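Local atomic coordinates of GTP-binding protein (Pyrococcus horikoshii, PDB entry 1WXQ), a protein that probably binds GTP and may hydrolyse nucleoside triphosphates as an Obg-type P-loop GTPase, although its cellular role is unknown. Residues I131-L134 with E135-D139; K233-V236 with R237-K241. One frame throughout, in Å; residues are numbered along the deposited sequence.

Contact 1 (I131-L134 with E135-D139); sequences IEFL and EREID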
loop_
_atom_site.group_PDB
_atom_site.type_symbol
_atom_site.label_atom_id
_atom_site.label_comp_id
_atom_site.label_asym_id
_atom_site.label_seq_id
_atom_site.Cartn_x
_atom_site.Cartn_y
_atom_site.Cartn_z
ATOM N N ILE A 131 -7.340 7.173 -15.254
ATOM C CA ILE A 131 -7.465 6.215 -14.161
ATOM C C ILE A 131 -7.976 4.929 -14.765
ATOM O O ILE A 131 -7.457 3.842 -14.495
ATOM C CB ILE A 131 -8.463 6.712 -13.094
ATOM C CG1 ILE A 131 -7.969 8.035 -12.517
ATOM C CG2 ILE A 131 -8.613 5.696 -11.980
ATOM C CD1 ILE A 131 -8.835 8.558 -11.401
ATOM N N GLU A 132 -8.996 5.062 -15.598
ATOM C CA GLU A 132 -9.567 3.906 -16.249
ATOM C C GLU A 132 -8.537 3.281 -17.193
ATOM O O GLU A 132 -8.453 2.058 -17.293
ATOM C CB GLU A 132 -10.822 4.299 -17.016
ATOM C CG GLU A 132 -11.986 3.397 -16.713
ATOM C CD GLU A 132 -12.682 2.929 -17.960
ATOM O OE1 GLU A 132 -13.173 3.796 -18.727
ATOM O OE2 GLU A 132 -12.731 1.693 -18.167
ATOM N N PHE A 133 -7.747 4.113 -17.867
ATOM C CA PHE A 133 -6.731 3.597 -18.775
ATOM C C PHE A 133 -5.853 2.604 -18.036
ATOM O O PHE A 133 -5.788 1.431 -18.406
ATOM C CB PHE A 133 -5.842 4.715 -19.336
ATOM C CG PHE A 133 -4.718 4.208 -20.215
ATOM C CD1 PHE A 133 -4.944 3.881 -21.547
ATOM C CD2 PHE A 133 -3.443 4.011 -19.691
ATOM C CE1 PHE A 133 -3.917 3.359 -22.355
ATOM C CE2 PHE A 133 -2.405 3.487 -20.490
ATOM C CZ PHE A 133 -2.649 3.160 -21.828
ATOM N N LEU A 134 -5.177 3.084 -16.993
ATOM C CA LEU A 134 -4.290 2.244 -16.175
ATOM C C LEU A 134 -5.007 0.951 -15.755
ATOM O O LEU A 134 -4.471 -0.154 -15.851
ATOM C CB LEU A 134 -3.867 3.011 -14.919
ATOM C CG LEU A 134 -2.448 2.797 -14.384
ATOM C CD1 LEU A 134 -2.457 3.079 -12.893
ATOM C CD2 LEU A 134 -1.964 1.378 -14.638
ATOM N N GLU A 135 -6.231 1.126 -15.285
ATOM C CA GLU A 135 -7.089 0.048 -14.832
ATOM C C GLU A 135 -7.142 -1.139 -15.818
ATOM O O GLU A 135 -6.806 -2.270 -15.469
ATOM C CB GLU A 135 -8.484 0.640 -14.612
ATOM C CG GLU A 135 -9.394 -0.144 -13.704
ATOM C CD GLU A 135 -10.259 0.766 -12.855
ATOM O OE1 GLU A 135 -10.678 1.826 -13.365
ATOM O OE2 GLU A 135 -10.526 0.422 -11.681
ATOM N N ARG A 136 -7.571 -0.865 -17.046
ATOM C CA ARG A 136 -7.673 -1.883 -18.090
ATOM C C ARG A 136 -6.346 -2.533 -18.468
ATOM O O ARG A 136 -6.312 -3.714 -18.792
ATOM C CB ARG A 136 -8.294 -1.277 -19.341
ATOM C CG ARG A 136 -9.602 -0.606 -19.090
ATOM C CD ARG A 136 -9.935 0.276 -20.250
ATOM N NE ARG A 136 -11.307 0.761 -20.172
ATOM C CZ ARG A 136 -11.813 1.683 -20.979
ATOM N NH1 ARG A 136 -11.052 2.229 -21.921
ATOM N NH2 ARG A 136 -13.084 2.039 -20.857
ATOM N N GLU A 137 -5.256 -1.774 -18.451
ATOM C CA GLU A 137 -3.970 -2.366 -18.795
ATOM C C GLU A 137 -3.565 -3.440 -17.782
ATOM O O GLU A 137 -3.018 -4.487 -18.153
ATOM C CB GLU A 137 -2.884 -1.289 -18.883
ATOM C CG GLU A 137 -3.078 -0.291 -20.034
ATOM C CD GLU A 137 -3.067 -0.957 -21.408
ATOM O OE1 GLU A 137 -2.089 -1.668 -21.724
ATOM O OE2 GLU A 137 -4.034 -0.764 -22.178
ATOM N N ILE A 138 -3.830 -3.195 -16.504
ATOM C CA ILE A 138 -3.465 -4.172 -15.476
ATOM C C ILE A 138 -4.419 -5.353 -15.547
ATOM O O ILE A 138 -4.020 -6.503 -15.385
ATOM C CB ILE A 138 -3.494 -3.520 -14.074
ATOM C CG1 ILE A 138 -2.382 -2.467 -14.003
ATOM C CG2 ILE A 138 -3.347 -4.569 -13.000
ATOM C CD1 ILE A 138 -2.531 -1.438 -12.896
ATOM N N ASP A 139 -5.680 -5.054 -15.823
ATOM C CA ASP A 139 -6.701 -6.077 -15.952
ATOM C C ASP A 139 -6.416 -7.035 -17.087
ATOM O O ASP A 139 -6.474 -8.242 -16.898
ATOM C CB ASP A 139 -8.062 -5.431 -16.163
ATOM C CG ASP A 139 -8.737 -5.087 -14.860
ATOM O OD1 ASP A 139 -8.025 -5.021 -13.827
ATOM O OD2 ASP A 139 -9.974 -4.884 -14.864
#
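Ile131 O takes the N-H of Glu135 at 3.1 Å, and the same i to i+4 step repeats for Glu132 with Arg136, Phe133 with Glu137 and Leu134 with Ile138, four consecutive bonds of regular alpha-helix. On the outer side the Glu132 and Arg136 side chains form a salt bridge, with Glu132 OE2 2.6 Å from Arg136 NE. The carboxylate and guanidinium planes stand 87° apart, and OE1 lies over one face of the guanidinium. This is not the coplanar pairing in which two oxygens meet two nitrogens, and the NE bond is poorly aligned and weak as a hydrogen bond. On the neighbouring side, Phe133 CG is anti to the backbone N (chi1 176°), which carries the ring along the helix surface to Glu137. The CG methylene of Glu137 covers one ring face in a CH-pi contact: CG is 4.1 Å from the Phe133 centroid and 23° off its normal, displaced toward the rim beside CE2 and CZ.

The other side of this helix, 127-147, lies on the sheet of the GTPase domain. Here Leu134 CD2 meets Ile138 CD1 at 3.4 Å, methyl against methyl, and both residues rest on Met217 of strand 217-222. Leu134 also touches His107 and Ile138 touches Leu105, both on strand 104-110, so the pair bridges two neighbouring parallel strands. Between the salt bridge and this apolar side sits the buried Glu135. Its carboxylate turns to partners elsewhere: OE1 bridges to Arg242, and OE2 bridges to Arg211 and hydrogen-bonds Tyr244 OH. Two positive charges would probably keep Glu135 ionised in this buried setting.

Contact 2 (K233-V236 with R237-K241); sequences KRLV and REEEK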
loop_
_atom_site.group_PDB
_atom_site.type_symbol
_atom_site.label_atom_id
_atom_site.label_comp_id
_atom_site.label_asym_id
_atom_site.label_seq_id
_atom_site.Cartn_x
_atom_site.Cartn_y
_atom_site.Cartn_z
ATOM N N LYS A 233 -12.719 18.226 -5.986
ATOM C CA LYS A 233 -13.907 17.615 -5.390
ATOM C C LYS A 233 -14.671 16.779 -6.406
ATOM O O LYS A 233 -15.322 15.801 -6.055
ATOM C CB LYS A 233 -14.839 18.692 -4.814
ATOM C CG LYS A 233 -16.082 18.126 -4.135
ATOM C CD LYS A 233 -17.090 19.197 -3.680
ATOM C CE LYS A 233 -16.809 19.724 -2.279
ATOM N NZ LYS A 233 -15.556 20.543 -2.183
ATOM N N ARG A 234 -14.580 17.148 -7.673
ATOM C CA ARG A 234 -15.337 16.436 -8.690
ATOM C C ARG A 234 -14.733 15.059 -8.958
ATOM O O ARG A 234 -15.424 14.058 -9.101
ATOM C CB ARG A 234 -15.309 17.275 -9.967
ATOM C CG ARG A 234 -16.169 16.677 -11.077
ATOM C CD ARG A 234 -16.194 17.571 -12.322
ATOM N NE ARG A 234 -14.835 17.767 -12.841
ATOM C CZ ARG A 234 -14.540 18.984 -13.337
ATOM N NH1 ARG A 234 -15.452 19.940 -13.326
ATOM N NH2 ARG A 234 -13.321 19.228 -13.822
ATOM N N LEU A 235 -13.391 15.047 -9.065
ATOM C CA LEU A 235 -12.700 13.790 -9.317
ATOM C C LEU A 235 -12.751 12.871 -8.096
ATOM O O LEU A 235 -12.898 11.661 -8.204
ATOM C CB LEU A 235 -11.246 14.109 -9.669
ATOM C CG LEU A 235 -10.369 12.855 -9.728
ATOM C CD1 LEU A 235 -10.658 11.999 -10.963
ATOM C CD2 LEU A 235 -8.876 13.176 -9.769
ATOM N N VAL A 236 -12.605 13.481 -6.903
ATOM C CA VAL A 236 -12.746 12.683 -5.686
ATOM C C VAL A 236 -14.106 11.979 -5.635
ATOM O O VAL A 236 -14.202 10.775 -5.446
ATOM C CB VAL A 236 -12.604 13.611 -4.476
ATOM C CG1 VAL A 236 -12.832 12.821 -3.187
ATOM C CG2 VAL A 236 -11.219 14.226 -4.449
ATOM N N ARG A 237 -15.165 12.749 -5.843
ATOM C CA ARG A 237 -16.520 12.205 -5.835
ATOM C C ARG A 237 -16.745 11.089 -6.839
ATOM O O ARG A 237 -17.213 10.011 -6.480
ATOM C CB ARG A 237 -17.541 13.314 -6.103
ATOM C CG ARG A 237 -17.788 14.240 -4.934
ATOM C CD ARG A 237 -18.735 13.645 -3.907
ATOM N NE ARG A 237 -19.264 14.705 -3.053
ATOM C CZ ARG A 237 -18.621 15.219 -2.010
ATOM N NH1 ARG A 237 -17.418 14.760 -1.674
ATOM N NH2 ARG A 237 -19.164 16.212 -1.324
ATOM N N GLU A 238 -16.421 11.362 -8.095
ATOM C CA GLU A 238 -16.614 10.398 -9.167
ATOM C C GLU A 238 -15.889 9.085 -8.868
ATOM O O GLU A 238 -16.489 8.009 -8.884
ATOM C CB GLU A 238 -16.113 11.004 -10.486
ATOM C CG GLU A 238 -16.585 10.310 -11.749
ATOM C CD GLU A 238 -16.010 10.955 -13.013
ATOM O OE1 GLU A 238 -15.977 12.207 -13.106
ATOM O OE2 GLU A 238 -15.595 10.209 -13.925
ATOM N N GLU A 239 -14.600 9.181 -8.565
ATOM C CA GLU A 239 -13.795 8.006 -8.287
ATOM C C GLU A 239 -14.026 7.296 -6.954
ATOM O O GLU A 239 -13.815 6.090 -6.860
ATOM C CB GLU A 239 -12.309 8.353 -8.438
ATOM C CG GLU A 239 -11.875 8.562 -9.880
ATOM C CD GLU A 239 -12.332 7.430 -10.792
ATOM O OE1 GLU A 239 -12.306 6.260 -10.352
ATOM O OE2 GLU A 239 -12.715 7.704 -11.952
ATOM N N GLU A 240 -14.455 8.012 -5.919
ATOM C CA GLU A 240 -14.667 7.339 -4.646
ATOM C C GLU A 240 -15.900 6.443 -4.721
ATOM O O GLU A 240 -16.111 5.578 -3.869
ATOM C CB GLU A 240 -14.757 8.342 -3.490
ATOM C CG GLU A 240 -13.443 9.138 -3.260
ATOM C CD GLU A 240 -13.149 9.437 -1.776
ATOM O OE1 GLU A 240 -14.075 9.852 -1.040
ATOM O OE2 GLU A 240 -11.990 9.268 -1.342
ATOM N N LYS A 241 -16.712 6.638 -5.753
ATOM C CA LYS A 241 -17.875 5.786 -5.930
ATOM C C LYS A 241 -17.403 4.498 -6.602
ATOM O O LYS A 241 -18.007 3.435 -6.429
ATOM C CB LYS A 241 -18.921 6.463 -6.811
ATOM C CG LYS A 241 -19.831 7.417 -6.080
ATOM C CD LYS A 241 -21.090 7.650 -6.894
ATOM C CE LYS A 241 -22.147 8.408 -6.100
ATOM N NZ LYS A 241 -23.457 8.402 -6.809
#
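Leu235 and Glu239 meet because their first torsions differ: the leucine CG lies anti to the backbone N (chi1 171°) and leans forward along the helix, while the glutamate CG lies beside its backbone N (chi1 -72°) and leans back. Leu235 CD1 thereby comes to 3.8 Å from Glu239 CG, the aliphatic base of the acid packing against the end of the leucine. The pair sits on helix 229-241, the crossover helix of a beta-alpha-beta unit that joins parallel strands 217-222 and 245-249 of the GTPase sheet. Leu235 and Glu239 also touch Val128 of helix 127-147, and Glu239 reaches Val246 of strand 245-249. Beyond CG the Glu239 chain bends away, and OE1 makes a salt bridge with Arg242, the residue that follows Lys241; the buried acid thus packs by its methylenes and has its charge met there.

The backbone beneath is ordinary helix. Glu239 N donates to Leu235 O at 3.0 Å, and Glu238 N to Arg234 O at the same length. Glu238 CB lies against that same Arg234 carbonyl oxygen, while the Glu238 carboxylate and the Arg234 guanidinium stay too far apart for a salt bridge, with Arg234 NE 5.7 Å from Glu238 OE1. At the start of the segment Arg237 N bonds to Lys233 O at 3.1 Å.

On the exposed side two long basic chains run next to each other. Lys233 CG and Arg237 CG are 4.3 Å apart, and the charged ends part further on, with Lys233 NZ 5.7 Å from Arg237 NH2. Lys233 CD, a methylene, lies over one face of the guanidinium, 4.6 Å from Arg237 CZ.

Overall arrangement
Contact 1 comes first along the chain, on helix 127-147, and contact 2 follows on helix 229-241, after strand 217-222. Their centres are about 17 Å apart, yet the two helices pack together through Ile131, whose CD1 lies 3.4 Å from Glu239 CG and 3.9 Å from Leu235 CD1. Both helices lie against the GTPase sheet: helix 127-147 covers strands 104-110 and 217-222, while helix 229-241 rests on strand 245-249. Arg242, just past contact 2, ties them by charge as well, bridging to Glu135 of contact 1 and to Glu239 of contact 2. The two contacts thus belong to one helical layer of what is probably the nucleotide-binding domain, packed over neighbouring parallel strands.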